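Local coordinates for quinonprotein alcohol dehydrogenase-like protein (Bacteroides thetaiotaomicron VPI-5482, PDB 4R5O) that is of unknown function but binds calcium and joins an immunoglobulin-like beta-sandwich domain to a seven-bladed beta-propeller of the YVTN repeat type, at residues I147-L155 with F167-E178. Numbering follows the deposited sequence. Where two conformers were deposited one is given.
Sequences IHSNGKFYL and FYIVDAKTLYYE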
loop_
_atom_site.group_PDB
_atom_site.type_symbol
_atom_site.label_atom_id
_atom_site.label_comp_id
_atom_site.label_asym_id
_atom_site.label_seq_id
_atom_site.Cartn_x
_atom_site.Cartn_y
_atom_site.Cartn_z
ATOM N N ILE A 147 6.609 0.687 2.056
ATOM C CA ILE A 147 6.970 1.306 3.328
ATOM C C ILE A 147 6.326 2.685 3.368
ATOM O O ILE A 147 6.493 3.497 2.458
ATOM C CB ILE A 147 8.492 1.352 3.589
ATOM C CG1 ILE A 147 8.998 -0.090 3.852
ATOM C CG2 ILE A 147 8.813 2.296 4.805
ATOM C CD1 ILE A 147 10.319 -0.238 3.850
ATOM N N HIS A 148 5.522 2.896 4.401
ATOM C CA HIS A 148 4.861 4.139 4.672
ATOM C C HIS A 148 5.818 4.974 5.539
ATOM O O HIS A 148 6.058 4.655 6.713
ATOM C CB HIS A 148 3.487 3.880 5.318
ATOM C CG HIS A 148 2.693 5.119 5.612
ATOM N ND1 HIS A 148 1.592 5.075 6.444
ATOM C CD2 HIS A 148 2.879 6.400 5.205
ATOM C CE1 HIS A 148 1.143 6.319 6.509
ATOM N NE2 HIS A 148 1.877 7.145 5.771
ATOM N N SER A 149 6.427 6.003 4.915
ATOM C CA SER A 149 7.376 6.895 5.580
ATOM C C SER A 149 7.320 8.289 4.944
ATOM O O SER A 149 7.012 8.389 3.758
ATOM C CB SER A 149 8.779 6.307 5.496
ATOM O OG SER A 149 9.682 6.954 6.375
ATOM N N ASN A 150 7.598 9.355 5.722
ATOM C CA ASN A 150 7.657 10.761 5.272
ATOM C C ASN A 150 6.320 11.204 4.583
ATOM O O ASN A 150 6.334 12.053 3.677
ATOM C CB ASN A 150 8.856 10.956 4.284
ATOM C CG ASN A 150 10.181 10.296 4.640
ATOM O OD1 ASN A 150 10.860 9.729 3.766
ATOM N ND2 ASN A 150 10.578 10.326 5.915
ATOM N N GLY A 151 5.194 10.617 5.008
ATOM C CA GLY A 151 3.884 10.878 4.417
ATOM C C GLY A 151 3.723 10.331 3.007
ATOM O O GLY A 151 2.838 10.791 2.273
ATOM N N LYS A 152 4.567 9.328 2.625
ATOM C CA LYS A 152 4.544 8.705 1.307
ATOM C C LYS A 152 4.510 7.177 1.407
ATOM O O LYS A 152 4.990 6.590 2.381
ATOM C CB LYS A 152 5.793 9.131 0.475
ATOM C CG LYS A 152 6.073 10.644 0.339
ATOM C CD LYS A 152 4.992 11.391 -0.457
ATOM C CE LYS A 152 5.047 12.903 -0.378
ATOM N NZ LYS A 152 4.635 13.420 0.955
ATOM N N PHE A 153 3.970 6.538 0.376
ATOM C CA PHE A 153 4.015 5.102 0.215
ATOM C C PHE A 153 5.108 4.799 -0.783
ATOM O O PHE A 153 4.996 5.183 -1.946
ATOM C CB PHE A 153 2.673 4.477 -0.202
ATOM C CG PHE A 153 1.490 4.640 0.723
ATOM C CD1 PHE A 153 1.626 4.429 2.094
ATOM C CD2 PHE A 153 0.198 4.822 0.205
ATOM C CE1 PHE A 153 0.513 4.522 2.947
ATOM C CE2 PHE A 153 -0.914 4.887 1.056
ATOM C CZ PHE A 153 -0.747 4.744 2.422
ATOM N N TYR A 154 6.210 4.216 -0.311
ATOM C CA TYR A 154 7.307 3.823 -1.183
ATOM C C TYR A 154 7.092 2.398 -1.571
ATOM O O TYR A 154 7.082 1.546 -0.698
ATOM C CB TYR A 154 8.674 4.029 -0.521
ATOM C CG TYR A 154 8.936 5.464 -0.140
ATOM C CD1 TYR A 154 9.377 6.387 -1.083
ATOM C CD2 TYR A 154 8.788 5.892 1.169
ATOM C CE1 TYR A 154 9.636 7.706 -0.738
ATOM C CE2 TYR A 154 9.053 7.207 1.531
ATOM C CZ TYR A 154 9.478 8.110 0.572
ATOM O OH TYR A 154 9.755 9.401 0.934
ATOM N N LEU A 155 6.825 2.146 -2.853
ATOM C CA LEU A 155 6.550 0.807 -3.366
ATOM C C LEU A 155 7.723 0.311 -4.212
ATOM O O LEU A 155 8.206 1.015 -5.105
ATOM C CB LEU A 155 5.235 0.794 -4.181
ATOM C CG LEU A 155 4.999 -0.348 -5.189
ATOM C CD1 LEU A 155 4.772 -1.692 -4.496
ATOM C CD2 LEU A 155 3.829 -0.056 -6.072
ATOM N N PHE A 167 10.352 1.119 -8.654
ATOM C CA PHE A 167 10.166 1.923 -7.460
ATOM C C PHE A 167 9.179 3.050 -7.736
ATOM O O PHE A 167 9.333 3.789 -8.703
ATOM C CB PHE A 167 11.531 2.471 -7.005
ATOM C CG PHE A 167 11.510 3.129 -5.656
ATOM C CD1 PHE A 167 11.752 2.389 -4.503
ATOM C CD2 PHE A 167 11.263 4.492 -5.534
ATOM C CE1 PHE A 167 11.726 2.997 -3.251
ATOM C CE2 PHE A 167 11.214 5.094 -4.279
ATOM C CZ PHE A 167 11.454 4.345 -3.147
ATOM N N TYR A 168 8.172 3.174 -6.885
ATOM C CA TYR A 168 7.096 4.156 -6.999
ATOM C C TYR A 168 6.923 4.973 -5.724
ATOM O O TYR A 168 7.010 4.416 -4.629
ATOM C CB TYR A 168 5.768 3.436 -7.305
ATOM C CG TYR A 168 5.739 2.674 -8.619
ATOM C CD1 TYR A 168 6.309 1.411 -8.728
ATOM C CD2 TYR A 168 5.019 3.156 -9.712
ATOM C CE1 TYR A 168 6.269 0.702 -9.923
ATOM C CE2 TYR A 168 4.980 2.461 -10.917
ATOM C CZ TYR A 168 5.593 1.229 -11.014
ATOM O OH TYR A 168 5.506 0.540 -12.204
ATOM N N ILE A 169 6.664 6.292 -5.871
ATOM C CA ILE A 169 6.333 7.192 -4.774
ATOM C C ILE A 169 4.891 7.621 -4.995
ATOM O O ILE A 169 4.555 8.204 -6.037
ATOM C CB ILE A 169 7.279 8.402 -4.562
ATOM C CG1 ILE A 169 8.767 8.020 -4.606
ATOM C CG2 ILE A 169 6.889 9.171 -3.254
ATOM C CD1 ILE A 169 9.683 9.217 -4.606
ATOM N N VAL A 170 4.040 7.265 -4.028
ATOM C CA VAL A 170 2.598 7.526 -3.984
ATOM C C VAL A 170 2.331 8.329 -2.725
ATOM O O VAL A 170 2.829 7.952 -1.670
ATOM C CB VAL A 170 1.784 6.187 -4.040
ATOM C CG1 VAL A 170 0.282 6.423 -3.877
ATOM C CG2 VAL A 170 2.079 5.401 -5.321
ATOM N N ASP A 171 1.599 9.457 -2.829
ATOM C CA ASP A 171 1.244 10.237 -1.650
ATOM C C ASP A 171 0.327 9.380 -0.727
ATOM O O ASP A 171 -0.633 8.768 -1.211
ATOM C CB ASP A 171 0.581 11.563 -2.038
ATOM C CG ASP A 171 0.262 12.426 -0.839
ATOM O OD1 ASP A 171 1.196 12.741 -0.065
ATOM O OD2 ASP A 171 -0.914 12.776 -0.666
ATOM N N ALA A 172 0.663 9.290 0.577
ATOM C CA ALA A 172 -0.073 8.414 1.500
ATOM C C ALA A 172 -1.472 8.930 1.821
ATOM O O ALA A 172 -2.364 8.106 1.935
ATOM C CB ALA A 172 0.695 8.236 2.788
ATOM N N LYS A 173 -1.682 10.249 1.938
ATOM C CA LYS A 173 -2.984 10.820 2.279
ATOM C C LYS A 173 -3.969 10.773 1.089
ATOM O O LYS A 173 -5.145 10.427 1.275
ATOM C CB LYS A 173 -2.835 12.288 2.762
ATOM C CG LYS A 173 -4.129 12.843 3.376
ATOM C CD LYS A 173 -4.022 14.271 3.922
ATOM C CE LYS A 173 -5.233 14.683 4.747
ATOM N NZ LYS A 173 -5.444 13.811 5.960
ATOM N N THR A 174 -3.500 11.139 -0.112
ATOM C CA THR A 174 -4.356 11.261 -1.287
ATOM C C THR A 174 -4.327 10.061 -2.211
ATOM O O THR A 174 -5.296 9.880 -2.954
ATOM C CB THR A 174 -3.936 12.471 -2.103
ATOM O OG1 THR A 174 -2.553 12.329 -2.441
ATOM C CG2 THR A 174 -4.179 13.782 -1.367
ATOM N N LEU A 175 -3.229 9.281 -2.226
ATOM C CA LEU A 175 -3.017 8.099 -3.092
ATOM C C LEU A 175 -2.620 8.576 -4.510
ATOM O O LEU A 175 -2.625 7.804 -5.466
ATOM C CB LEU A 175 -4.262 7.175 -3.122
ATOM C CG LEU A 175 -4.024 5.695 -3.238
ATOM C CD1 LEU A 175 -3.154 5.161 -2.049
ATOM C CD2 LEU A 175 -5.313 4.973 -3.277
ATOM N N TYR A 176 -2.226 9.846 -4.624
ATOM C CA TYR A 176 -1.768 10.450 -5.862
ATOM C C TYR A 176 -0.366 9.977 -6.167
ATOM O O TYR A 176 0.497 9.977 -5.281
ATOM C CB TYR A 176 -1.808 12.000 -5.794
ATOM C CG TYR A 176 -3.159 12.686 -5.665
ATOM C CD1 TYR A 176 -4.345 11.954 -5.653
ATOM C CD2 TYR A 176 -3.253 14.074 -5.577
ATOM C CE1 TYR A 176 -5.584 12.582 -5.527
ATOM C CE2 TYR A 176 -4.492 14.717 -5.480
ATOM C CZ TYR A 176 -5.657 13.966 -5.460
ATOM O OH TYR A 176 -6.889 14.577 -5.377
ATOM N N TYR A 177 -0.140 9.577 -7.419
ATOM C CA TYR A 177 1.145 9.187 -7.941
ATOM C C TYR A 177 2.074 10.400 -7.926
ATOM O O TYR A 177 1.653 11.483 -8.318
ATOM C CB TYR A 177 0.959 8.604 -9.359
ATOM C CG TYR A 177 2.242 8.427 -10.151
ATOM C CD1 TYR A 177 3.003 7.264 -10.041
ATOM C CD2 TYR A 177 2.685 9.415 -11.017
ATOM C CE1 TYR A 177 4.179 7.099 -10.773
ATOM C CE2 TYR A 177 3.864 9.272 -11.736
ATOM C CZ TYR A 177 4.602 8.107 -11.629
ATOM O OH TYR A 177 5.758 7.998 -12.374
ATOM N N GLU A 178 3.308 10.243 -7.455
ATOM C CA GLU A 178 4.234 11.361 -7.477
ATOM C C GLU A 178 5.333 11.106 -8.481
ATOM O O GLU A 178 5.568 11.945 -9.358
ATOM C CB GLU A 178 4.821 11.652 -6.111
ATOM C CG GLU A 178 3.785 12.251 -5.186
ATOM C CD GLU A 178 4.327 12.760 -3.871
ATOM O OE1 GLU A 178 5.545 12.613 -3.628
ATOM O OE2 GLU A 178 3.531 13.336 -3.097
HETATM O O HOH W 1 0.788 12.594 2.561
#
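Gly151 O accepts from Ala172 N, 3.1 Å away and 36° out of the carbonyl plane, and from a water whose oxygen lies 2.7 Å from Gly151 O, with a weak third bond from Lys152 NZ. The same water donates to Asp171 OD1, bridging two acceptors and probably easing their repulsion. Lys152 NZ reaches Asp171 OD1 only in a long salt bridge of 3.7 Å, while the Lys152 side chain crosses that of Glu178 at about a right angle, its CD and CE beside the carboxylate. From here strands 152-155 and 167-171 run antiparallel, and two hydrogen-bonded pairs, Phe153 with Val170 and Leu155 with Tyr168, fix the register; Phe153 N to Val170 O is 2.7 Å and nearly straight at 174°. With CG anti to its carbonyl carbon (chi1 -61°), Phe153 lays one ring face against Ala172 CA, a CH-pi contact with that CA 3.8 Å from the ring centroid, while Leu175 CD1 meets the ring edge 3.8 Å from Phe153 CE2. Phe112 and Phe105 also meet this ring. An alanine in place of Phe153 would probably leave Ala172 and Leu175 facing a gap and cost Ala172 its CH-pi partner. On the other sheet face, Tyr154 CD1 touches Phe167 CZ at 3.6 Å, the rings rim to rim, and the Tyr154 side chain runs beside Ile169. Strands 152-158 and 167-171 are the inner pair of a four-stranded sheet, consistent with a propeller blade; the contacts imply largely apolar, aromatic cohesion on both faces, with charges and bridging water gathered near the Ser149-Lys152 turn.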